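Local atomic coordinates of 2-dehydropantoate 2-reductase (Bacillus subtilis, PDB entry 3EGO), a protein that probably catalyses the NADPH-dependent reduction of 2-dehydropantoate to (R)-pantoate, a step in pantothenate biosynthesis. Residues H78-Q81 / S82-S86; G103-H106 / D107-W111; D149-P152 / D153-N156. All blocks are in the same frame, centred on the assembly; numbering follows the deposited sequence.

Interaction 1 of 3, residues H78-Q81 / S82-S86; sequences HQLQ and SVFSS
Leu80 and Phe84, one helical turn apart, cross obliquely: the branch point of the leucine meets the ring at one corner, Leu80 CG lying 3.4 Å from Phe84 CE2, with Leu80 CD1 a little farther from the same ring atom. Leu80 turns its CG anti to the backbone N (chi1 -158°), and this swings the isobutyl group along the helix to the ring. Gln81 meets Phe84 differently. Its side chain runs at about a right angle to that of the phenylalanine, with Gln81 NE2 4.1 Å from Phe84 CB and Gln81 CA near the plane of the ring at its edge.

Residues 80-86 make up a short helix, the connection between parallel strands 70-73 and 94-97 in a beta-alpha-beta unit of the Rossmann-type domain. A serine side chain bonds back to the residue before the helix. Ser82 OG, held between its own backbone N and carbonyl carbon (chi1 38°), donates to Gln79 O at 2.9 Å, tilted from the carbonyl plane, while Val83 CG2 packs 3.4 Å from that same Gln79 O. A water bridges the start of the turn, donating to His78 O and accepting from Ser82 N at 3.1 Å. Farther on, Phe84 N donates to Leu80 O at 3.0 Å, and Ser82 O is gripped from opposite faces of its plane by Ser86 N and Ser86 OG. Beyond the helix, Leu80 rests on His104, and Phe84 meets Trp111 edge-to-face.

Interaction 2 of 3, residues G103-H106 / D107-W111; sequences GHIH and DLKDW
In the beta-alpha-beta unit of strand 94-97, helix 103-109 and strand 116-128, His104 and Leu108 lie side by side on the helix, pointing the same way. His104 CD2 comes within 4.1 Å of the methyl Leu108 CD1. Leu108 CG sits closer to the backbone, 3.2 Å from His104 O, the oxygen that also accepts from Leu108 N at 2.8 Å. Ile105 joins the two: its CD1 lies over one face of the His104 imidazole, displaced toward the rim, and is 4.2 Å from Leu108 CD1. The imidazole reaches this position with its CG tucked between backbone N and carbonyl carbon (chi1 61°).

Ile105 and Leu108, with the His104 ring, turn to the Rossmann-type sheet, where Phe97 and Val119 receive them. His104 is also about 7 Å, side chain to side chain, from Asn100, which by similarity binds both NADP and substrate.

Asp107 folds back along the helix, its OD1 2.9 Å from Gly103 O; the pair is not a hydrogen bond, and two acceptors this close probably disfavour each other. Its CB packs 3.4 Å from His104 O, and the carboxylate touches the Phe84 ring. With an alanine here the carboxylate would be gone, which would probably leave a gap beside the Phe84 ring where it had packed. Lys109 bends at chi2 and passes its CD 3.6 Å from Ile105 O, bringing NZ near Ile105 CG2. The His106 ring leaves the contact, stacking on Tyr267 and hydrogen-bonding through NE2 to Glu271, both of helix 261-274.

Interaction 3 of 3, residues D149-P152 / D153-N156; sequences DAEP and DRLN
Glu151 O is gripped twice, by the backbone N of Arg154 at 3.2 Å and by the hydroxyl of Tyr118, which lies on strand 116-128. The Arg154 N-H arrives well above the carbonyl plane, not on a lone pair. The next carbonyl repeats the pattern: Leu155 N donates to Pro152 O at 3.0 Å, straighter at the hydrogen (167°) yet again above the plane of its acceptor. Asn156 N then reaches Asp153 O at 2.9 Å. Three bonds in succession thus span three residues each, a run of overlapping turns in the surface loop between strands 142-146 and 168-170. Pro152, whose N carries no hydrogen, sits at the second position of the first turn.

Across this turn the side chains of Glu151 and Arg154 meet at about a right angle, carboxylate and guanidinium planes 53° apart. Glu151 holds CG anti to its backbone N (chi1 -176°) and stays extended beyond, which carries its carboxylate to the stem of the arginine, Glu151 OE2 being 3.7 Å from Arg154 CG. The charged ends do not touch: Glu151 OE2 and Arg154 NH1 are 5.1 Å apart, so any attraction between the charges is probably weak. Arg154 gives its NE to Asn94 OD1, which ties the loop to the start of strand 94-97, inside the sheet. Glu151 also crosses Asp153 at about a right angle, with Glu151 OE1 4.0 Å from Asp153 CB and the two carboxylates turned steeply to each other. Asp153 OD1 accepts a weak bond, 3.3 Å long, from Asn156 ND2.

From the N terminus the three contacts come strictly in series, each within one continuous run of chain, so none encloses or crosses another and none closes a long loop. Interaction 1 takes in the whole of helix 80-86 and the two residues before it, after strand 70-73; interaction 2 spans helix 103-109, after strand 94-97. These successive crossover helices pack together, with Leu80 on His104, and Phe84 on Asp107, Leu108 and Trp111. Interaction 3 follows after strand 142-146, on the surface, its nearest atoms about 9 Å from interaction 2 and about 14 Å from interaction 1. Strand 116-128 is the common neighbour of residues 103-111 and 149-156, through Ile117 and Val119 for the first, Ser116 and Tyr118 for the second.

Interaction 1 of 3, residues H78-Q81 / S82-S86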
ATOM      1  N   HIS A  78      -6.765 -19.677  -7.174  1.00 62.59           N
ATOM      2  CA  HIS A  78      -5.843 -20.444  -6.342  1.00 61.05           C
ATOM      3  C   HIS A  78      -6.224 -21.919  -6.262  1.00 59.96           C
ATOM      4  O   HIS A  78      -5.355 -22.781  -6.058  1.00 60.61           O
ATOM      5  CB  HIS A  78      -5.785 -19.841  -4.940  1.00 62.27           C
ATOM      6  CG  HIS A  78      -6.514 -18.539  -4.811  1.00 63.83           C
ATOM      7  ND1 HIS A  78      -7.597 -18.375  -3.973  1.00 67.61           N
ATOM      8  CD2 HIS A  78      -6.329 -17.347  -5.424  1.00 63.61           C
ATOM      9  CE1 HIS A  78      -8.040 -17.132  -4.065  1.00 66.43           C
ATOM     10  NE2 HIS A  78      -7.290 -16.488  -4.941  1.00 68.87           N
ATOM     11  N   GLN A  79      -7.515 -22.221  -6.411  1.00 56.39           N
ATOM     12  CA  GLN A  79      -7.962 -23.614  -6.370  1.00 54.56           C
ATOM     13  C   GLN A  79      -8.113 -24.153  -7.784  1.00 51.94           C
ATOM     14  O   GLN A  79      -8.511 -25.292  -7.980  1.00 52.84           O
ATOM     15  CB  GLN A  79      -9.308 -23.756  -5.658  1.00 54.75           C
ATOM     16  CG  GLN A  79      -9.736 -22.551  -4.849  1.00 59.16           C
ATOM     17  CD  GLN A  79     -11.220 -22.605  -4.513  1.00 64.01           C
ATOM     18  OE1 GLN A  79     -11.905 -21.577  -4.466  1.00 67.27           O
ATOM     19  NE2 GLN A  79     -11.731 -23.816  -4.305  1.00 64.56           N
ATOM     20  N   LEU A  80      -7.827 -23.321  -8.772  1.00 49.61           N
ATOM     21  CA  LEU A  80      -8.078 -23.713 -10.143  1.00 49.27           C
ATOM     22  C   LEU A  80      -7.213 -24.927 -10.468  1.00 49.66           C
ATOM     23  O   LEU A  80      -7.682 -25.880 -11.081  1.00 50.71           O
ATOM     24  CB  LEU A  80      -7.781 -22.556 -11.081  1.00 47.31           C
ATOM     25  CG  LEU A  80      -8.428 -22.516 -12.467  1.00 47.34           C
ATOM     26  CD1 LEU A  80      -9.741 -23.295 -12.540  1.00 40.72           C
ATOM     27  CD2 LEU A  80      -8.620 -21.041 -12.866  1.00 46.07           C
ATOM     28  N   GLN A  81      -5.970 -24.913  -9.993  1.00 49.07           N
ATOM     29  CA  GLN A  81      -5.034 -26.008 -10.276  1.00 50.67           C
ATOM     30  C   GLN A  81      -5.569 -27.428  -9.991  1.00 48.57           C
ATOM     31  O   GLN A  81      -5.467 -28.299 -10.848  1.00 47.27           O
ATOM     32  CB  GLN A  81      -3.681 -25.757  -9.599  1.00 51.80           C
ATOM     33  CG  GLN A  81      -2.540 -26.485 -10.283  1.00 58.90           C
ATOM     34  CD  GLN A  81      -2.520 -26.252 -11.789  1.00 62.70           C
ATOM     35  OE1 GLN A  81      -2.209 -25.153 -12.257  1.00 63.21           O
ATOM     36  NE2 GLN A  81      -2.842 -27.293 -12.555  1.00 63.64           N
ATOM     37  N   SER A  82      -6.141 -27.663  -8.811  1.00 46.83           N
ATOM     38  CA  SER A  82      -6.769 -28.961  -8.511  1.00 46.49           C
ATOM     39  C   SER A  82      -7.943 -29.307  -9.440  1.00 46.83           C
ATOM     40  O   SER A  82      -8.140 -30.467  -9.811  1.00 46.18           O
ATOM     41  CB  SER A  82      -7.246 -29.018  -7.059  1.00 46.93           C
ATOM     42  OG  SER A  82      -7.771 -27.775  -6.658  1.00 51.65           O
ATOM     43  N   VAL A  83      -8.742 -28.300  -9.778  1.00 45.43           N
ATOM     44  CA  VAL A  83      -9.839 -28.473 -10.723  1.00 44.19           C
ATOM     45  C   VAL A  83      -9.354 -29.043 -12.051  1.00 45.22           C
ATOM     46  O   VAL A  83      -9.908 -30.041 -12.534  1.00 45.52           O
ATOM     47  CB  VAL A  83     -10.570 -27.130 -10.986  1.00 44.11           C
ATOM     48  CG1 VAL A  83     -11.693 -27.319 -12.004  1.00 43.26           C
ATOM     49  CG2 VAL A  83     -11.130 -26.584  -9.694  1.00 42.45           C
ATOM     50  N   PHE A  84      -8.330 -28.410 -12.627  1.00 45.42           N
ATOM     51  CA  PHE A  84      -7.754 -28.839 -13.900  1.00 47.81           C
ATOM     52  C   PHE A  84      -7.348 -30.295 -13.827  1.00 48.96           C
ATOM     53  O   PHE A  84      -7.533 -31.044 -14.789  1.00 49.32           O
ATOM     54  CB  PHE A  84      -6.525 -27.993 -14.279  1.00 48.04           C
ATOM     55  CG  PHE A  84      -6.868 -26.649 -14.876  1.00 48.72           C
ATOM     56  CD1 PHE A  84      -7.652 -26.562 -16.016  1.00 50.03           C
ATOM     57  CD2 PHE A  84      -6.417 -25.479 -14.293  1.00 46.80           C
ATOM     58  CE1 PHE A  84      -7.985 -25.342 -16.557  1.00 45.84           C
ATOM     59  CE2 PHE A  84      -6.752 -24.231 -14.833  1.00 52.91           C
ATOM     60  CZ  PHE A  84      -7.531 -24.168 -15.963  1.00 51.53           C
ATOM     61  N   SER A  85      -6.805 -30.689 -12.672  1.00 50.03           N
ATOM     62  CA  SER A  85      -6.326 -32.069 -12.459  1.00 49.20           C
ATOM     63  C   SER A  85      -7.465 -33.082 -12.477  1.00 50.23           C
ATOM     64  O   SER A  85      -7.323 -34.187 -13.012  1.00 50.40           O
ATOM     65  CB  SER A  85      -5.525 -32.173 -11.159  1.00 48.72           C
ATOM     66  OG  SER A  85      -4.211 -31.673 -11.339  1.00 42.68           O
ATOM     67  N   SER A  86      -8.598 -32.710 -11.897  1.00 49.41           N
ATOM     68  CA  SER A  86      -9.792 -33.531 -12.021  1.00 52.03           C
ATOM     69  C   SER A  86     -10.320 -33.521 -13.448  1.00 52.17           C
ATOM     70  O   SER A  86     -10.815 -34.531 -13.943  1.00 50.96           O
ATOM     71  CB  SER A  86     -10.885 -33.051 -11.086  1.00 51.99           C
ATOM     72  OG  SER A  86     -10.366 -32.852  -9.784  1.00 57.05           O
TER
HETATM   73  O   HOH W   1      -5.352 -25.795  -6.513  1.00 47.11           O

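Interaction 2 of 3, residues G103-H106 / D107-W111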
ATOM      1  N   GLY A 103      -6.117 -14.801 -15.621  1.00 36.54           N
ATOM      2  CA  GLY A 103      -4.995 -15.722 -15.370  1.00 32.97           C
ATOM      3  C   GLY A 103      -5.276 -17.135 -15.869  1.00 37.80           C
ATOM      4  O   GLY A 103      -4.351 -17.876 -16.238  1.00 39.20           O
ATOM      5  N   HIS A 104      -6.553 -17.519 -15.906  1.00 33.68           N
ATOM      6  CA  HIS A 104      -6.911 -18.866 -16.382  1.00 34.04           C
ATOM      7  C   HIS A 104      -6.735 -18.986 -17.883  1.00 34.07           C
ATOM      8  O   HIS A 104      -6.578 -20.089 -18.414  1.00 35.72           O
ATOM      9  CB  HIS A 104      -8.337 -19.274 -15.984  1.00 31.52           C
ATOM     10  CG  HIS A 104      -9.413 -18.382 -16.529  1.00 32.94           C
ATOM     11  ND1 HIS A 104      -9.464 -17.030 -16.263  1.00 28.74           N
ATOM     12  CD2 HIS A 104     -10.515 -18.659 -17.264  1.00 24.90           C
ATOM     13  CE1 HIS A 104     -10.533 -16.506 -16.833  1.00 32.79           C
ATOM     14  NE2 HIS A 104     -11.192 -17.474 -17.444  1.00 30.08           N
ATOM     15  N   ILE A 105      -6.762 -17.843 -18.549  1.00 36.66           N
ATOM     16  CA  ILE A 105      -6.642 -17.789 -20.004  1.00 38.76           C
ATOM     17  C   ILE A 105      -5.271 -18.307 -20.435  1.00 40.40           C
ATOM     18  O   ILE A 105      -5.164 -19.010 -21.427  1.00 40.74           O
ATOM     19  CB  ILE A 105      -6.878 -16.362 -20.520  1.00 37.12           C
ATOM     20  CG1 ILE A 105      -8.326 -15.932 -20.238  1.00 39.64           C
ATOM     21  CG2 ILE A 105      -6.548 -16.270 -21.992  1.00 40.89           C
ATOM     22  CD1 ILE A 105      -9.386 -16.905 -20.816  1.00 26.18           C
ATOM     23  N   HIS A 106      -4.229 -18.007 -19.657  1.00 43.94           N
ATOM     24  CA  HIS A 106      -2.906 -18.597 -19.920  1.00 45.39           C
ATOM     25  C   HIS A 106      -2.897 -20.129 -19.711  1.00 48.07           C
ATOM     26  O   HIS A 106      -2.280 -20.867 -20.483  1.00 48.44           O
ATOM     27  CB  HIS A 106      -1.802 -17.879 -19.117  1.00 45.54           C
ATOM     28  CG  HIS A 106      -1.548 -16.469 -19.559  1.00 43.50           C
ATOM     29  ND1 HIS A 106      -1.284 -15.446 -18.676  1.00 49.12           N
ATOM     30  CD2 HIS A 106      -1.528 -15.910 -20.794  1.00 45.33           C
ATOM     31  CE1 HIS A 106      -1.106 -14.317 -19.345  1.00 47.28           C
ATOM     32  NE2 HIS A 106      -1.254 -14.570 -20.634  1.00 47.91           N
ATOM     33  N   ASP A 107      -3.607 -20.610 -18.696  1.00 49.27           N
ATOM     34  CA  ASP A 107      -3.733 -22.053 -18.468  1.00 51.16           C
ATOM     35  C   ASP A 107      -4.496 -22.759 -19.592  1.00 51.21           C
ATOM     36  O   ASP A 107      -4.126 -23.853 -20.022  1.00 48.97           O
ATOM     37  CB  ASP A 107      -4.426 -22.329 -17.125  1.00 52.98           C
ATOM     38  CG  ASP A 107      -3.997 -21.355 -16.021  1.00 58.53           C
ATOM     39  OD1 ASP A 107      -3.092 -20.515 -16.260  1.00 60.07           O
ATOM     40  OD2 ASP A 107      -4.581 -21.420 -14.914  1.00 61.31           O
ATOM     41  N   LEU A 108      -5.570 -22.129 -20.062  1.00 50.42           N
ATOM     42  CA  LEU A 108      -6.395 -22.689 -21.135  1.00 50.75           C
ATOM     43  C   LEU A 108      -5.725 -22.695 -22.502  1.00 52.71           C
ATOM     44  O   LEU A 108      -5.970 -23.591 -23.303  1.00 52.05           O
ATOM     45  CB  LEU A 108      -7.697 -21.900 -21.276  1.00 49.34           C
ATOM     46  CG  LEU A 108      -8.646 -21.845 -20.097  1.00 42.06           C
ATOM     47  CD1 LEU A 108      -9.874 -21.073 -20.492  1.00 41.57           C
ATOM     48  CD2 LEU A 108      -8.982 -23.217 -19.666  1.00 31.90           C
ATOM     49  N   LYS A 109      -4.932 -21.661 -22.769  1.00 56.79           N
ATOM     50  CA  LYS A 109      -4.241 -21.493 -24.041  1.00 61.43           C
ATOM     51  C   LYS A 109      -3.528 -22.773 -24.458  1.00 64.07           C
ATOM     52  O   LYS A 109      -3.664 -23.240 -25.591  1.00 65.62           O
ATOM     53  CB  LYS A 109      -3.197 -20.387 -23.913  1.00 61.74           C
ATOM     54  CG  LYS A 109      -3.172 -19.414 -25.065  1.00 64.52           C
ATOM     55  CD  LYS A 109      -4.096 -18.241 -24.785  1.00 66.12           C
ATOM     56  CE  LYS A 109      -4.117 -17.276 -25.953  1.00 69.33           C
ATOM     57  NZ  LYS A 109      -4.377 -15.875 -25.513  1.00 71.84           N
ATOM     58  N   ASP A 110      -2.742 -23.316 -23.534  1.00 67.22           N
ATOM     59  CA  ASP A 110      -1.982 -24.533 -23.776  1.00 69.32           C
ATOM     60  C   ASP A 110      -2.607 -25.659 -22.982  1.00 68.70           C
ATOM     61  O   ASP A 110      -1.969 -26.246 -22.106  1.00 69.80           O
ATOM     62  CB  ASP A 110      -0.529 -24.352 -23.331  1.00 70.09           C
ATOM     63  CG  ASP A 110       0.050 -23.025 -23.764  1.00 74.53           C
ATOM     64  OD1 ASP A 110      -0.031 -22.700 -24.973  1.00 77.60           O
ATOM     65  OD2 ASP A 110       0.588 -22.310 -22.893  1.00 77.80           O
ATOM     66  N   TRP A 111      -3.868 -25.948 -23.262  1.00 66.85           N
ATOM     67  CA  TRP A 111      -4.511 -27.059 -22.592  1.00 64.69           C
ATOM     68  C   TRP A 111      -4.933 -28.094 -23.619  1.00 64.81           C
ATOM     69  O   TRP A 111      -5.868 -27.885 -24.394  1.00 65.55           O
ATOM     70  CB  TRP A 111      -5.694 -26.602 -21.714  1.00 62.05           C
ATOM     71  CG  TRP A 111      -6.109 -27.650 -20.727  1.00 58.30           C
ATOM     72  CD1 TRP A 111      -5.315 -28.626 -20.205  1.00 57.99           C
ATOM     73  CD2 TRP A 111      -7.402 -27.826 -20.128  1.00 58.94           C
ATOM     74  NE1 TRP A 111      -6.031 -29.409 -19.335  1.00 54.23           N
ATOM     75  CE2 TRP A 111      -7.313 -28.937 -19.264  1.00 57.61           C
ATOM     76  CE3 TRP A 111      -8.628 -27.158 -20.242  1.00 57.25           C
ATOM     77  CZ2 TRP A 111      -8.401 -29.397 -18.520  1.00 58.68           C
ATOM     78  CZ3 TRP A 111      -9.711 -27.620 -19.502  1.00 54.86           C
ATOM     79  CH2 TRP A 111      -9.588 -28.724 -18.652  1.00 56.25           C
TER

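Interaction 3 of 3, residues D149-P152 / D153-N156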
ATOM      1  N   ASP A 149     -11.694 -23.430 -30.509  1.00 40.60           N
ATOM      2  CA  ASP A 149     -12.519 -23.962 -31.580  1.00 43.61           C
ATOM      3  C   ASP A 149     -13.772 -24.671 -31.076  1.00 44.05           C
ATOM      4  O   ASP A 149     -14.234 -25.639 -31.691  1.00 43.86           O
ATOM      5  CB  ASP A 149     -11.695 -24.939 -32.420  1.00 45.33           C
ATOM      6  N   ALA A 150     -14.317 -24.220 -29.952  1.00 41.19           N
ATOM      7  CA  ALA A 150     -15.517 -24.861 -29.452  1.00 35.98           C
ATOM      8  C   ALA A 150     -16.756 -24.389 -30.206  1.00 32.41           C
ATOM      9  O   ALA A 150     -16.889 -23.214 -30.573  1.00 29.75           O
ATOM     10  CB  ALA A 150     -15.672 -24.680 -27.914  1.00 35.75           C
ATOM     11  N   GLU A 151     -17.666 -25.334 -30.408  1.00 31.12           N
ATOM     12  CA  GLU A 151     -18.899 -25.143 -31.125  1.00 30.74           C
ATOM     13  C   GLU A 151     -19.972 -24.532 -30.217  1.00 32.04           C
ATOM     14  O   GLU A 151     -20.412 -25.183 -29.271  1.00 30.10           O
ATOM     15  CB  GLU A 151     -19.372 -26.541 -31.539  1.00 30.80           C
ATOM     16  CG  GLU A 151     -20.590 -26.584 -32.367  1.00 35.65           C
ATOM     17  CD  GLU A 151     -21.098 -28.016 -32.512  1.00 32.49           C
ATOM     18  OE1 GLU A 151     -22.245 -28.174 -32.935  1.00 34.81           O
ATOM     19  OE2 GLU A 151     -20.349 -28.965 -32.206  1.00 43.06           O
ATOM     20  N   PRO A 152     -20.396 -23.290 -30.500  1.00 32.21           N
ATOM     21  CA  PRO A 152     -21.330 -22.595 -29.619  1.00 30.00           C
ATOM     22  C   PRO A 152     -22.645 -23.335 -29.513  1.00 32.44           C
ATOM     23  O   PRO A 152     -23.259 -23.369 -28.435  1.00 32.23           O
ATOM     24  CB  PRO A 152     -21.554 -21.251 -30.308  1.00 32.11           C
ATOM     25  CG  PRO A 152     -20.474 -21.121 -31.322  1.00 35.29           C
ATOM     26  CD  PRO A 152     -19.980 -22.476 -31.653  1.00 33.62           C
ATOM     27  N   ASP A 153     -23.070 -23.959 -30.614  1.00 30.14           N
ATOM     28  CA  ASP A 153     -24.398 -24.572 -30.643  1.00 34.56           C
ATOM     29  C   ASP A 153     -24.529 -25.650 -29.579  1.00 31.69           C
ATOM     30  O   ASP A 153     -25.618 -25.917 -29.109  1.00 31.66           O
ATOM     31  CB  ASP A 153     -24.730 -25.118 -32.037  1.00 35.16           C
ATOM     32  CG  ASP A 153     -25.079 -24.013 -33.021  1.00 43.80           C
ATOM     33  OD1 ASP A 153     -25.394 -22.856 -32.592  1.00 42.06           O
ATOM     34  OD2 ASP A 153     -25.053 -24.321 -34.229  1.00 52.12           O
ATOM     35  N   ARG A 154     -23.407 -26.240 -29.177  1.00 31.91           N
ATOM     36  CA  ARG A 154     -23.429 -27.237 -28.100  1.00 34.19           C
ATOM     37  C   ARG A 154     -24.180 -26.793 -26.837  1.00 33.12           C
ATOM     38  O   ARG A 154     -24.741 -27.624 -26.131  1.00 34.78           O
ATOM     39  CB  ARG A 154     -22.005 -27.708 -27.740  1.00 34.20           C
ATOM     40  CG  ARG A 154     -21.481 -28.806 -28.645  1.00 33.18           C
ATOM     41  CD  ARG A 154     -20.062 -29.247 -28.296  1.00 36.31           C
ATOM     42  NE  ARG A 154     -19.956 -30.109 -27.118  1.00 40.29           N
ATOM     43  CZ  ARG A 154     -20.254 -31.410 -27.094  1.00 47.99           C
ATOM     44  NH1 ARG A 154     -20.746 -32.013 -28.174  1.00 45.63           N
ATOM     45  NH2 ARG A 154     -20.084 -32.107 -25.974  1.00 50.82           N
ATOM     46  N   LEU A 155     -24.215 -25.493 -26.562  1.00 32.57           N
ATOM     47  CA  LEU A 155     -24.920 -25.025 -25.365  1.00 35.51           C
ATOM     48  C   LEU A 155     -26.356 -24.555 -25.585  1.00 35.35           C
ATOM     49  O   LEU A 155     -26.980 -24.045 -24.647  1.00 34.77           O
ATOM     50  CB  LEU A 155     -24.126 -23.944 -24.653  1.00 31.75           C
ATOM     51  CG  LEU A 155     -22.698 -24.329 -24.268  1.00 32.22           C
ATOM     52  CD1 LEU A 155     -22.083 -23.241 -23.438  1.00 27.51           C
ATOM     53  CD2 LEU A 155     -22.598 -25.709 -23.567  1.00 30.03           C
ATOM     54  N   ASN A 156     -26.877 -24.749 -26.806  1.00 35.84           N
ATOM     55  CA  ASN A 156     -28.207 -24.259 -27.210  1.00 34.66           C
ATOM     56  C   ASN A 156     -29.326 -24.827 -26.379  1.00 33.29           C
ATOM     57  O   ASN A 156     -30.189 -24.084 -25.911  1.00 36.18           O
ATOM     58  CB  ASN A 156     -28.525 -24.629 -28.684  1.00 37.25           C
ATOM     59  CG  ASN A 156     -27.828 -23.731 -29.707  1.00 43.04           C
ATOM     60  OD1 ASN A 156     -27.218 -22.709 -29.364  1.00 44.71           O
ATOM     61  ND2 ASN A 156     -27.932 -24.114 -30.994  1.00 48.56           N
TER